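Local coordinates for protein prophenoloxidase b (Marsupenaeus japonicus, PDB 3WKY) that probably hydroxylates monophenols and oxidises o-diphenols at a type 3 dicopper centre once the secreted hemolymph proenzyme has been activated, at residues W200-S205 / Y223-N228; W527-V532 / S615-G620; Y320-L323 / P327-G330; N336-A341 / N402-Y407. One frame throughout, in Å; residues are numbered along the deposited sequence. Where two conformers were deposited one is given.

Interaction 1 of 4, residues W200-S205 / Y223-N228; sequences WHWHLS and YYMHHN. With CUO (Cu2-o2 cluster), chain J.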
# COMPACT_ATOMS: atom_id res chain seq x y z
N TRP A 200 -31.83 -7.76 -24.31
CA TRP A 200 -31.66 -7.45 -25.73
C TRP A 200 -32.89 -6.70 -26.28
O TRP A 200 -32.76 -5.63 -26.89
CB TRP A 200 -31.42 -8.77 -26.47
CG TRP A 200 -31.58 -8.83 -27.99
CD1 TRP A 200 -32.74 -9.04 -28.69
CD2 TRP A 200 -30.52 -8.82 -28.97
NE1 TRP A 200 -32.48 -9.11 -30.04
CE2 TRP A 200 -31.13 -8.99 -30.24
CE3 TRP A 200 -29.13 -8.68 -28.90
CZ2 TRP A 200 -30.39 -9.00 -31.43
CZ3 TRP A 200 -28.39 -8.69 -30.09
CH2 TRP A 200 -29.02 -8.85 -31.33
N HIS A 201 -34.07 -7.26 -26.05
CA HIS A 201 -35.30 -6.61 -26.51
C HIS A 201 -35.47 -5.21 -25.96
O HIS A 201 -35.85 -4.28 -26.70
CB HIS A 201 -36.52 -7.47 -26.20
CG HIS A 201 -36.72 -8.57 -27.20
ND1 HIS A 201 -37.37 -8.35 -28.40
CD2 HIS A 201 -36.36 -9.87 -27.19
CE1 HIS A 201 -37.40 -9.48 -29.08
NE2 HIS A 201 -36.79 -10.42 -28.38
N TRP A 202 -35.19 -5.04 -24.67
CA TRP A 202 -35.37 -3.72 -24.09
C TRP A 202 -34.52 -2.69 -24.81
O TRP A 202 -34.98 -1.59 -25.15
CB TRP A 202 -35.09 -3.70 -22.57
CG TRP A 202 -35.56 -2.39 -21.99
CD1 TRP A 202 -36.80 -2.12 -21.45
CD2 TRP A 202 -34.84 -1.15 -22.00
NE1 TRP A 202 -36.87 -0.79 -21.09
CE2 TRP A 202 -35.68 -0.18 -21.42
CE3 TRP A 202 -33.56 -0.78 -22.43
CZ2 TRP A 202 -35.28 1.16 -21.27
CZ3 TRP A 202 -33.16 0.55 -22.27
CH2 TRP A 202 -34.02 1.50 -21.69
N HIS A 203 -33.26 -3.03 -25.05
CA HIS A 203 -32.36 -2.06 -25.64
C HIS A 203 -32.58 -1.86 -27.13
O HIS A 203 -32.16 -0.85 -27.68
CB HIS A 203 -30.91 -2.42 -25.36
CG HIS A 203 -30.49 -2.05 -23.98
ND1 HIS A 203 -30.18 -0.75 -23.63
CD2 HIS A 203 -30.36 -2.79 -22.86
CE1 HIS A 203 -29.86 -0.72 -22.35
NE2 HIS A 203 -29.97 -1.94 -21.86
N LEU A 204 -33.24 -2.81 -27.77
CA LEU A 204 -33.53 -2.64 -29.19
C LEU A 204 -34.89 -1.99 -29.40
O LEU A 204 -35.16 -1.41 -30.45
CB LEU A 204 -33.37 -3.97 -29.94
CG LEU A 204 -31.89 -4.36 -30.08
CD1 LEU A 204 -31.73 -5.76 -30.65
CD2 LEU A 204 -31.14 -3.35 -30.94
N SER A 205 -35.75 -2.07 -28.37
CA SER A 205 -37.00 -1.32 -28.37
C SER A 205 -36.75 0.13 -27.96
O SER A 205 -37.40 1.05 -28.46
CB SER A 205 -37.98 -1.96 -27.39
OG SER A 205 -39.24 -1.30 -27.43
N TYR A 223 -34.00 4.19 -16.39
CA TYR A 223 -33.99 4.09 -14.93
C TYR A 223 -34.93 3.01 -14.42
O TYR A 223 -34.53 2.16 -13.62
CB TYR A 223 -34.38 5.43 -14.30
CG TYR A 223 -35.08 5.28 -12.98
CD1 TYR A 223 -34.39 4.84 -11.85
CD2 TYR A 223 -36.44 5.59 -12.84
CE1 TYR A 223 -35.04 4.70 -10.61
CE2 TYR A 223 -37.08 5.45 -11.62
CZ TYR A 223 -36.38 5.01 -10.51
OH TYR A 223 -37.03 4.88 -9.29
N TYR A 224 -36.19 3.04 -14.87
CA TYR A 224 -37.23 2.23 -14.25
C TYR A 224 -37.04 0.75 -14.49
O TYR A 224 -37.18 -0.05 -13.57
CB TYR A 224 -38.60 2.67 -14.75
CG TYR A 224 -39.75 2.05 -13.98
CD1 TYR A 224 -39.87 2.25 -12.61
CD2 TYR A 224 -40.72 1.29 -14.63
CE1 TYR A 224 -40.95 1.70 -11.89
CE2 TYR A 224 -41.79 0.73 -13.92
CZ TYR A 224 -41.90 0.94 -12.56
OH TYR A 224 -42.96 0.39 -11.85
N MET A 225 -36.73 0.36 -15.72
CA MET A 225 -36.57 -1.05 -16.00
C MET A 225 -35.37 -1.57 -15.20
O MET A 225 -35.44 -2.63 -14.58
CB MET A 225 -36.40 -1.32 -17.50
CG MET A 225 -36.22 -2.82 -17.83
SD MET A 225 -34.53 -3.46 -17.51
CE MET A 225 -33.82 -3.37 -19.14
N HIS A 226 -34.26 -0.84 -15.24
CA HIS A 226 -33.07 -1.31 -14.53
C HIS A 226 -33.21 -1.31 -13.03
O HIS A 226 -32.64 -2.16 -12.35
CB HIS A 226 -31.82 -0.56 -15.00
CG HIS A 226 -31.47 -0.86 -16.42
ND1 HIS A 226 -32.02 -0.18 -17.48
CD2 HIS A 226 -30.68 -1.83 -16.94
CE1 HIS A 226 -31.56 -0.69 -18.61
NE2 HIS A 226 -30.76 -1.70 -18.31
N HIS A 227 -33.99 -0.36 -12.50
CA HIS A 227 -34.30 -0.35 -11.08
C HIS A 227 -35.01 -1.63 -10.70
O HIS A 227 -34.70 -2.26 -9.69
CB HIS A 227 -35.20 0.83 -10.71
CG HIS A 227 -35.76 0.70 -9.33
ND1 HIS A 227 -34.98 0.86 -8.21
CD2 HIS A 227 -36.99 0.35 -8.89
CE1 HIS A 227 -35.72 0.64 -7.13
NE2 HIS A 227 -36.94 0.34 -7.52
N ASN A 228 -35.98 -2.03 -11.51
CA ASN A 228 -36.73 -3.24 -11.25
C ASN A 228 -35.88 -4.49 -11.42
O ASN A 228 -36.00 -5.45 -10.66
CB ASN A 228 -37.96 -3.27 -12.17
CG ASN A 228 -39.11 -2.52 -11.58
OD1 ASN A 228 -39.90 -3.09 -10.83
ND2 ASN A 228 -39.21 -1.21 -11.88
CU1 CUO J . -29.38 -2.57 -19.75
CU2 CUO J . -26.22 -1.36 -18.54
O1 CUO J . -27.77 -1.40 -19.77
O2 CUO J . -27.16 -2.94 -19.71

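Interaction 2 of 4, residues W527-V532 / S615-G620; sequences WTEVDV and SSSFCG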
# COMPACT_ATOMS: atom_id res chain seq x y z
N TRP A 527 -38.77 -1.75 -3.98
CA TRP A 527 -40.10 -1.94 -4.60
C TRP A 527 -40.02 -2.32 -6.08
O TRP A 527 -39.35 -1.63 -6.85
CB TRP A 527 -40.96 -0.68 -4.46
CG TRP A 527 -41.30 -0.37 -3.05
CD1 TRP A 527 -40.87 0.72 -2.32
CD2 TRP A 527 -42.13 -1.14 -2.17
NE1 TRP A 527 -41.39 0.66 -1.05
CE2 TRP A 527 -42.16 -0.46 -0.93
CE3 TRP A 527 -42.85 -2.33 -2.31
CZ2 TRP A 527 -42.90 -0.94 0.16
CZ3 TRP A 527 -43.57 -2.81 -1.22
CH2 TRP A 527 -43.58 -2.12 0.01
N THR A 528 -40.70 -3.40 -6.46
CA THR A 528 -40.75 -3.80 -7.86
C THR A 528 -42.20 -3.95 -8.31
O THR A 528 -43.07 -4.36 -7.53
CB THR A 528 -39.96 -5.11 -8.14
OG1 THR A 528 -39.93 -5.36 -9.55
CG2 THR A 528 -40.59 -6.31 -7.40
N GLU A 529 -42.45 -3.60 -9.56
CA GLU A 529 -43.81 -3.63 -10.10
C GLU A 529 -44.34 -5.06 -10.18
O GLU A 529 -43.69 -5.96 -10.69
CB GLU A 529 -43.85 -2.96 -11.48
CG GLU A 529 -45.27 -2.89 -12.10
CD GLU A 529 -45.31 -2.04 -13.35
OE1 GLU A 529 -44.61 -0.99 -13.39
OE2 GLU A 529 -46.03 -2.43 -14.30
N VAL A 530 -45.55 -5.25 -9.65
CA VAL A 530 -46.27 -6.52 -9.74
C VAL A 530 -47.33 -6.36 -10.83
O VAL A 530 -47.47 -7.22 -11.71
CB VAL A 530 -46.97 -6.86 -8.42
CG1 VAL A 530 -47.94 -8.05 -8.59
CG2 VAL A 530 -45.95 -7.15 -7.34
N ASP A 531 -48.05 -5.24 -10.78
CA ASP A 531 -49.16 -4.99 -11.70
C ASP A 531 -49.62 -3.55 -11.55
O ASP A 531 -49.95 -3.10 -10.44
CB ASP A 531 -50.32 -5.95 -11.38
CG ASP A 531 -51.21 -6.25 -12.59
OD1 ASP A 531 -50.92 -5.78 -13.71
OD2 ASP A 531 -52.21 -6.99 -12.41
N VAL A 532 -49.63 -2.82 -12.66
CA VAL A 532 -50.11 -1.44 -12.68
C VAL A 532 -51.00 -1.32 -13.89
O VAL A 532 -50.54 -1.48 -15.02
CB VAL A 532 -48.93 -0.42 -12.79
CG1 VAL A 532 -49.46 0.98 -13.09
CG2 VAL A 532 -48.09 -0.43 -11.51
N SER A 615 -48.02 -4.11 -24.44
CA SER A 615 -46.57 -4.21 -24.27
C SER A 615 -46.22 -4.21 -22.78
O SER A 615 -47.01 -3.74 -21.96
CB SER A 615 -45.88 -3.04 -24.98
OG SER A 615 -46.14 -1.82 -24.30
N SER A 616 -45.06 -4.76 -22.43
CA SER A 616 -44.61 -4.73 -21.03
C SER A 616 -44.43 -3.29 -20.55
O SER A 616 -43.90 -2.45 -21.27
CB SER A 616 -43.29 -5.48 -20.86
OG SER A 616 -42.73 -5.26 -19.56
N SER A 617 -44.88 -3.00 -19.33
CA SER A 617 -44.70 -1.67 -18.75
C SER A 617 -43.20 -1.31 -18.59
O SER A 617 -42.85 -0.14 -18.49
CB SER A 617 -45.40 -1.58 -17.40
OG SER A 617 -44.95 -2.60 -16.54
N PHE A 618 -42.35 -2.33 -18.56
CA PHE A 618 -40.90 -2.07 -18.48
C PHE A 618 -40.34 -1.64 -19.84
O PHE A 618 -39.27 -1.02 -19.91
CB PHE A 618 -40.15 -3.34 -18.03
CG PHE A 618 -40.41 -3.74 -16.59
CD1 PHE A 618 -40.89 -2.83 -15.66
CD2 PHE A 618 -40.15 -5.04 -16.17
CE1 PHE A 618 -41.11 -3.21 -14.34
CE2 PHE A 618 -40.36 -5.43 -14.85
CZ PHE A 618 -40.85 -4.50 -13.93
N CYS A 619 -41.06 -1.98 -20.92
CA CYS A 619 -40.58 -1.75 -22.28
C CYS A 619 -41.24 -0.55 -22.94
O CYS A 619 -40.65 0.11 -23.81
CB CYS A 619 -40.85 -2.99 -23.14
SG CYS A 619 -40.08 -4.51 -22.54
N GLY A 620 -42.48 -0.27 -22.55
CA GLY A 620 -43.22 0.81 -23.18
C GLY A 620 -43.62 0.47 -24.61
O GLY A 620 -43.39 -0.64 -25.09

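Interaction 3 of 4, residues Y320-L323 / P327-G330; sequences YVRL and PEVG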
# COMPACT_ATOMS: atom_id res chain seq x y z
N TYR A 320 -29.84 26.95 -18.40
CA TYR A 320 -30.02 25.98 -17.32
C TYR A 320 -31.37 25.29 -17.48
O TYR A 320 -32.35 25.93 -17.85
CB TYR A 320 -29.91 26.66 -15.95
CG TYR A 320 -28.50 27.11 -15.65
CD1 TYR A 320 -27.51 26.19 -15.39
CD2 TYR A 320 -28.16 28.46 -15.63
CE1 TYR A 320 -26.21 26.58 -15.11
CE2 TYR A 320 -26.86 28.86 -15.35
CZ TYR A 320 -25.89 27.92 -15.09
OH TYR A 320 -24.60 28.30 -14.81
N VAL A 321 -31.39 23.99 -17.23
CA VAL A 321 -32.62 23.21 -17.34
C VAL A 321 -33.00 22.68 -15.96
O VAL A 321 -32.25 21.91 -15.36
CB VAL A 321 -32.45 22.00 -18.29
CG1 VAL A 321 -33.81 21.37 -18.57
CG2 VAL A 321 -31.79 22.42 -19.59
N ARG A 322 -34.16 23.11 -15.45
CA ARG A 322 -34.61 22.65 -14.15
C ARG A 322 -34.89 21.15 -14.12
O ARG A 322 -35.44 20.61 -15.08
CB ARG A 322 -35.87 23.41 -13.73
CG ARG A 322 -36.54 22.88 -12.50
CD ARG A 322 -37.68 23.79 -12.02
NE ARG A 322 -38.92 23.53 -12.74
CZ ARG A 322 -40.12 23.91 -12.29
NH1 ARG A 322 -40.22 24.55 -11.13
NH2 ARG A 322 -41.21 23.64 -12.99
N LEU A 323 -34.52 20.50 -13.02
CA LEU A 323 -34.84 19.10 -12.78
C LEU A 323 -35.98 19.01 -11.78
O LEU A 323 -35.84 19.43 -10.63
CB LEU A 323 -33.63 18.35 -12.19
CG LEU A 323 -32.39 18.25 -13.08
CD1 LEU A 323 -31.27 17.54 -12.28
CD2 LEU A 323 -32.71 17.47 -14.35
N PRO A 327 -43.36 18.34 -12.81
CA PRO A 327 -43.14 19.32 -13.89
C PRO A 327 -44.38 20.16 -14.23
O PRO A 327 -45.50 19.76 -13.91
CB PRO A 327 -42.80 18.44 -15.09
CG PRO A 327 -43.54 17.17 -14.83
CD PRO A 327 -43.53 16.97 -13.34
N GLU A 328 -44.16 21.30 -14.86
CA GLU A 328 -45.24 22.05 -15.49
C GLU A 328 -45.71 21.27 -16.70
O GLU A 328 -44.99 20.40 -17.20
CB GLU A 328 -44.74 23.42 -15.95
CG GLU A 328 -44.33 24.35 -14.82
CD GLU A 328 -43.68 25.62 -15.32
OE1 GLU A 328 -43.67 25.83 -16.55
OE2 GLU A 328 -43.19 26.41 -14.50
N VAL A 329 -46.92 21.56 -17.17
CA VAL A 329 -47.36 21.00 -18.44
C VAL A 329 -46.37 21.39 -19.52
O VAL A 329 -45.97 22.56 -19.61
CB VAL A 329 -48.79 21.49 -18.80
CG1 VAL A 329 -49.16 21.08 -20.22
CG2 VAL A 329 -49.79 20.92 -17.80
N GLY A 330 -45.92 20.41 -20.30
CA GLY A 330 -44.93 20.65 -21.34
C GLY A 330 -43.47 20.63 -20.90
O GLY A 330 -42.57 20.78 -21.72

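Interaction 4 of 4, residues N336-A341 / N402-Y407; sequences NLVGEA and NVFHRY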
# COMPACT_ATOMS: atom_id res chain seq x y z
N ASN A 336 -36.26 11.81 -16.16
CA ASN A 336 -36.00 11.54 -17.57
C ASN A 336 -34.74 12.25 -18.06
O ASN A 336 -33.93 11.65 -18.77
CB ASN A 336 -37.18 11.96 -18.45
CG ASN A 336 -37.01 11.49 -19.88
OD1 ASN A 336 -36.78 10.30 -20.14
ND2 ASN A 336 -37.10 12.42 -20.82
N LEU A 337 -34.58 13.52 -17.68
CA LEU A 337 -33.40 14.29 -18.06
C LEU A 337 -32.12 13.67 -17.52
O LEU A 337 -31.09 13.65 -18.21
CB LEU A 337 -33.54 15.73 -17.55
CG LEU A 337 -34.54 16.58 -18.34
CD1 LEU A 337 -34.93 17.82 -17.53
CD2 LEU A 337 -33.96 16.99 -19.69
N VAL A 338 -32.18 13.20 -16.27
CA VAL A 338 -31.00 12.54 -15.65
C VAL A 338 -30.72 11.23 -16.38
O VAL A 338 -29.56 10.93 -16.69
CB VAL A 338 -31.24 12.30 -14.14
CG1 VAL A 338 -30.12 11.43 -13.53
CG2 VAL A 338 -31.33 13.62 -13.40
N GLY A 339 -31.78 10.48 -16.69
CA GLY A 339 -31.61 9.23 -17.42
C GLY A 339 -30.96 9.44 -18.78
O GLY A 339 -30.03 8.70 -19.13
N GLU A 340 -31.43 10.43 -19.54
CA GLU A 340 -30.83 10.70 -20.85
C GLU A 340 -29.37 11.15 -20.71
O GLU A 340 -28.54 10.88 -21.58
CB GLU A 340 -31.62 11.76 -21.63
CG GLU A 340 -33.07 11.35 -22.00
CD GLU A 340 -33.15 10.38 -23.18
OE1 GLU A 340 -32.11 9.81 -23.59
OE2 GLU A 340 -34.26 10.19 -23.72
N ALA A 341 -29.06 11.85 -19.62
CA ALA A 341 -27.70 12.33 -19.41
C ALA A 341 -26.77 11.20 -18.97
O ALA A 341 -25.57 11.17 -19.31
CB ALA A 341 -27.68 13.46 -18.39
N ASN A 402 -28.15 3.91 -7.82
CA ASN A 402 -27.78 4.86 -6.77
C ASN A 402 -27.79 6.30 -7.26
O ASN A 402 -28.16 7.20 -6.51
CB ASN A 402 -26.38 4.53 -6.19
CG ASN A 402 -26.41 3.37 -5.21
OD1 ASN A 402 -27.48 2.92 -4.78
ND2 ASN A 402 -25.21 2.90 -4.82
N VAL A 403 -27.34 6.53 -8.50
CA VAL A 403 -27.37 7.87 -9.06
C VAL A 403 -28.82 8.32 -9.18
O VAL A 403 -29.19 9.44 -8.81
CB VAL A 403 -26.72 7.93 -10.45
CG1 VAL A 403 -26.74 9.37 -10.99
CG2 VAL A 403 -25.26 7.40 -10.40
N PHE A 404 -29.65 7.44 -9.73
CA PHE A 404 -31.08 7.78 -9.88
C PHE A 404 -31.76 8.04 -8.54
O PHE A 404 -32.55 8.98 -8.42
CB PHE A 404 -31.80 6.68 -10.67
CG PHE A 404 -31.47 6.66 -12.15
CD1 PHE A 404 -31.56 7.82 -12.91
CD2 PHE A 404 -31.05 5.49 -12.78
CE1 PHE A 404 -31.26 7.82 -14.28
CE2 PHE A 404 -30.75 5.48 -14.14
CZ PHE A 404 -30.85 6.65 -14.89
N HIS A 405 -31.45 7.23 -7.53
CA HIS A 405 -32.03 7.40 -6.19
C HIS A 405 -31.51 8.70 -5.57
O HIS A 405 -32.25 9.40 -4.86
CB HIS A 405 -31.71 6.19 -5.30
CG HIS A 405 -32.23 6.30 -3.90
ND1 HIS A 405 -33.57 6.33 -3.60
CD2 HIS A 405 -31.58 6.38 -2.71
CE1 HIS A 405 -33.73 6.43 -2.29
NE2 HIS A 405 -32.54 6.45 -1.73
N ARG A 406 -30.24 9.03 -5.82
CA ARG A 406 -29.70 10.31 -5.38
C ARG A 406 -30.58 11.44 -5.91
O ARG A 406 -30.93 12.37 -5.17
CB ARG A 406 -28.28 10.52 -5.90
CG ARG A 406 -27.60 11.79 -5.37
CD ARG A 406 -26.29 12.06 -6.14
NE ARG A 406 -25.52 13.17 -5.58
CZ ARG A 406 -24.41 13.02 -4.87
NH1 ARG A 406 -23.92 11.81 -4.61
NH2 ARG A 406 -23.78 14.10 -4.40
N TYR A 407 -30.95 11.34 -7.18
CA TYR A 407 -31.82 12.35 -7.75
C TYR A 407 -33.22 12.27 -7.10
O TYR A 407 -33.78 13.31 -6.70
CB TYR A 407 -31.91 12.25 -9.28
CG TYR A 407 -33.12 13.04 -9.74
CD1 TYR A 407 -33.08 14.43 -9.79
CD2 TYR A 407 -34.33 12.41 -10.02
CE1 TYR A 407 -34.22 15.17 -10.14
CE2 TYR A 407 -35.46 13.14 -10.37
CZ TYR A 407 -35.40 14.51 -10.43
OH TYR A 407 -36.53 15.24 -10.77

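Interaction 1 of 4, residues W200-S205 / Y223-N228
His203 and His226 reach the same copper ion from two almost antiparallel helices; the axes of the two short segments come within 12.1 Å, at 171°. His203 NE2 binds CU1 of the cluster at 2.3 Å and His226 NE2 binds it at 2.2 Å. The two imidazoles meet rim to rim, neither lying over the other. Behind the metal, the indole of Trp202 fills the space between the helices. With its CG anti to the backbone N (chi1 -169°), the ring swings toward helix 218-239, where Met225 and His226 share one of its faces. Met225 bends at chi2 and chi3, which sets the CE methyl over the five-membered ring in a CH-pi contact, 3.5 Å from Trp202 CG; SD stands farther off, a Met-aromatic neighbour. His226 turns its edge to the six-membered ring, planes at 81°, with CE1 4.2 Å from Trp202 CZ3. The indole N-H, on NE1, bonds to Phe618 O. With a leucine here, Met225 CE and the His226 edge would probably lose the ring they rest on, and Phe618 O its N-H partner. His199 completes the three-histidine set on this copper, as in other type 3 copper proteins. Trp202 and Met225 against the imidazoles, with His226 ND1 held by Phe222 O, probably limit how these ligands can turn and so help keep each NE2 directed at the copper.

Interaction 2 of 4, residues W527-V532 / S615-G620
Glu529 and Ser617 join an edge strand to a loop that has no regular structure of its own. Segment 527-532 is extended, but its chain turns a corner at Val530, where Val530 and Asp531 both face Ile505 in a classic beta bulge. In segment 615-620 the chain folds back on itself: Ser616 O accepts from Cys619 N and Gly620 N, while Ser616 OG takes the N-H of Phe618 at 3.1 Å, an ST turn. Glu529 points toward this loop with its CG anti to the backbone N (chi1 -177°) and its chain extended beyond, which carries the carboxylate across to Ser617. There the hydroxyl of Ser617 OG donates to Glu529 OE2 in a very short hydrogen bond of 2.5 Å. The same oxygen is also bonded to Ser553 OG, and OE1 to Tyr224 OH, so hydroxyl groups hold both oxygens of a buried acid. Nearer the backbone, Phe618 meets the aliphatic part of Glu529 obliquely, Phe618 CE1 lying 4.0 Å from Glu529 CB. Cys619 ties the loop covalently to Cys572. Strand 528-534, outermost within this chain, pairs with strand 501-509 in the large mixed sheet, built mostly from the hemocyanin Ig-like domain. This strand edge, the loop and helix 218-239 meet here, with Phe618 packing on Met225 and Asn228 of the helix.

Interaction 3 of 4, residues Y320-L323 / P327-G330
Arg322 and Glu328 face each other across the short connection that leaves the two-stranded antiparallel sheet, a beta hairpin of strands 312-314 and 320-322, and leads to helix 334-343. The firm side of this region lies beneath the hairpin: Val321 and Leu323 pack on Leu337 of that helix, and backbone bonds tie Val321 to Leu313 and Leu323 to Gly311. The Arg322 to Glu328 side is looser, a partly exposed pair that buries little surface. Arg322 leaves the strand with CG anti to the backbone N (chi1 171°) and bends at chi3, bringing the edge of its guanidinium up to Glu328 CG. The two side chains run at about a right angle to each other. Glu328 CG sits near the guanidinium plane, 3.7 Å from Arg322 NH2. Guanidinium and carboxylate planes stand 73° apart. The salt bridge between them is long and rests on charge alone, with no N-H pointing at the oxygen. The stronger partner of Arg322 NH2 is Glu331 OE1, an oxygen that also accepts the backbone N-H of Glu328 and so links both residues. A second subunit closes over this side: Arg322 NH1 donates to O of the C-terminal Cys687 of that subunit, and Glu328 packs on its Lys680. Within the chain, Glu328 OE2 stays 3.7 Å from Arg322 NH2, well out of the guanidinium plane.

Interaction 4 of 4, residues N336-A341 / N402-Y407
Val338 and Phe404 lie where helices 334-343 and 391-409 pack nearly antiparallel, with short-segment axes 10.5 Å apart at 152° and Val338 CA and Phe404 CA 7.5 Å from each other. This is a helix pair of the mainly helical copper-containing domain of the hemocyanin family. Val338 projects into the space between the helices and divides its two methyls between two rings. Val338 CG1 approaches the Phe404 ring obliquely, 3.9 Å from CE1. CG2 instead lies over one face of Tyr407, at 4.1 Å from CD1. The tyrosine ring is brought under it by a CG anti to the backbone N (chi1 164°), while its hydroxyl bonds to Asp325 OD1. A glycine in place of Val338 would probably open a gap between the Phe404 and Tyr407 rings and leave the tyrosine face without its methyl. Phe404 also packs against Ile335 and Leu342 and meets Tyr223 edge-to-face, linking this pair to helix 218-239. The edge of the phenylalanine ring lies against the backbone of Gly339, which has no side chain to come between: Phe404 CE1 is 3.5 Å from Gly339 CA, which sits near the plane of the ring.

In the fold
Along the chain the order is interaction 1, interaction 3, interaction 4, interaction 2. The first three belong to the copper-containing domain, the last to the Ig-like domain. Interaction 1, near the chain centre, touches two others. Its helix 218-239 reaches interaction 2, about 11 Å away between centres, through a probable hydrogen bond from Asn228 to Thr528, so the metal-bearing helix is tied to the edge of the large sheet. On another side, Tyr223 packs on Phe404 of interaction 4, about 15 Å off between centres. Interaction 4 in turn meets interaction 3 through Leu323 and Leu337, also about 15 Å between centres, carrying the packing outward from the copper site to a subunit interface.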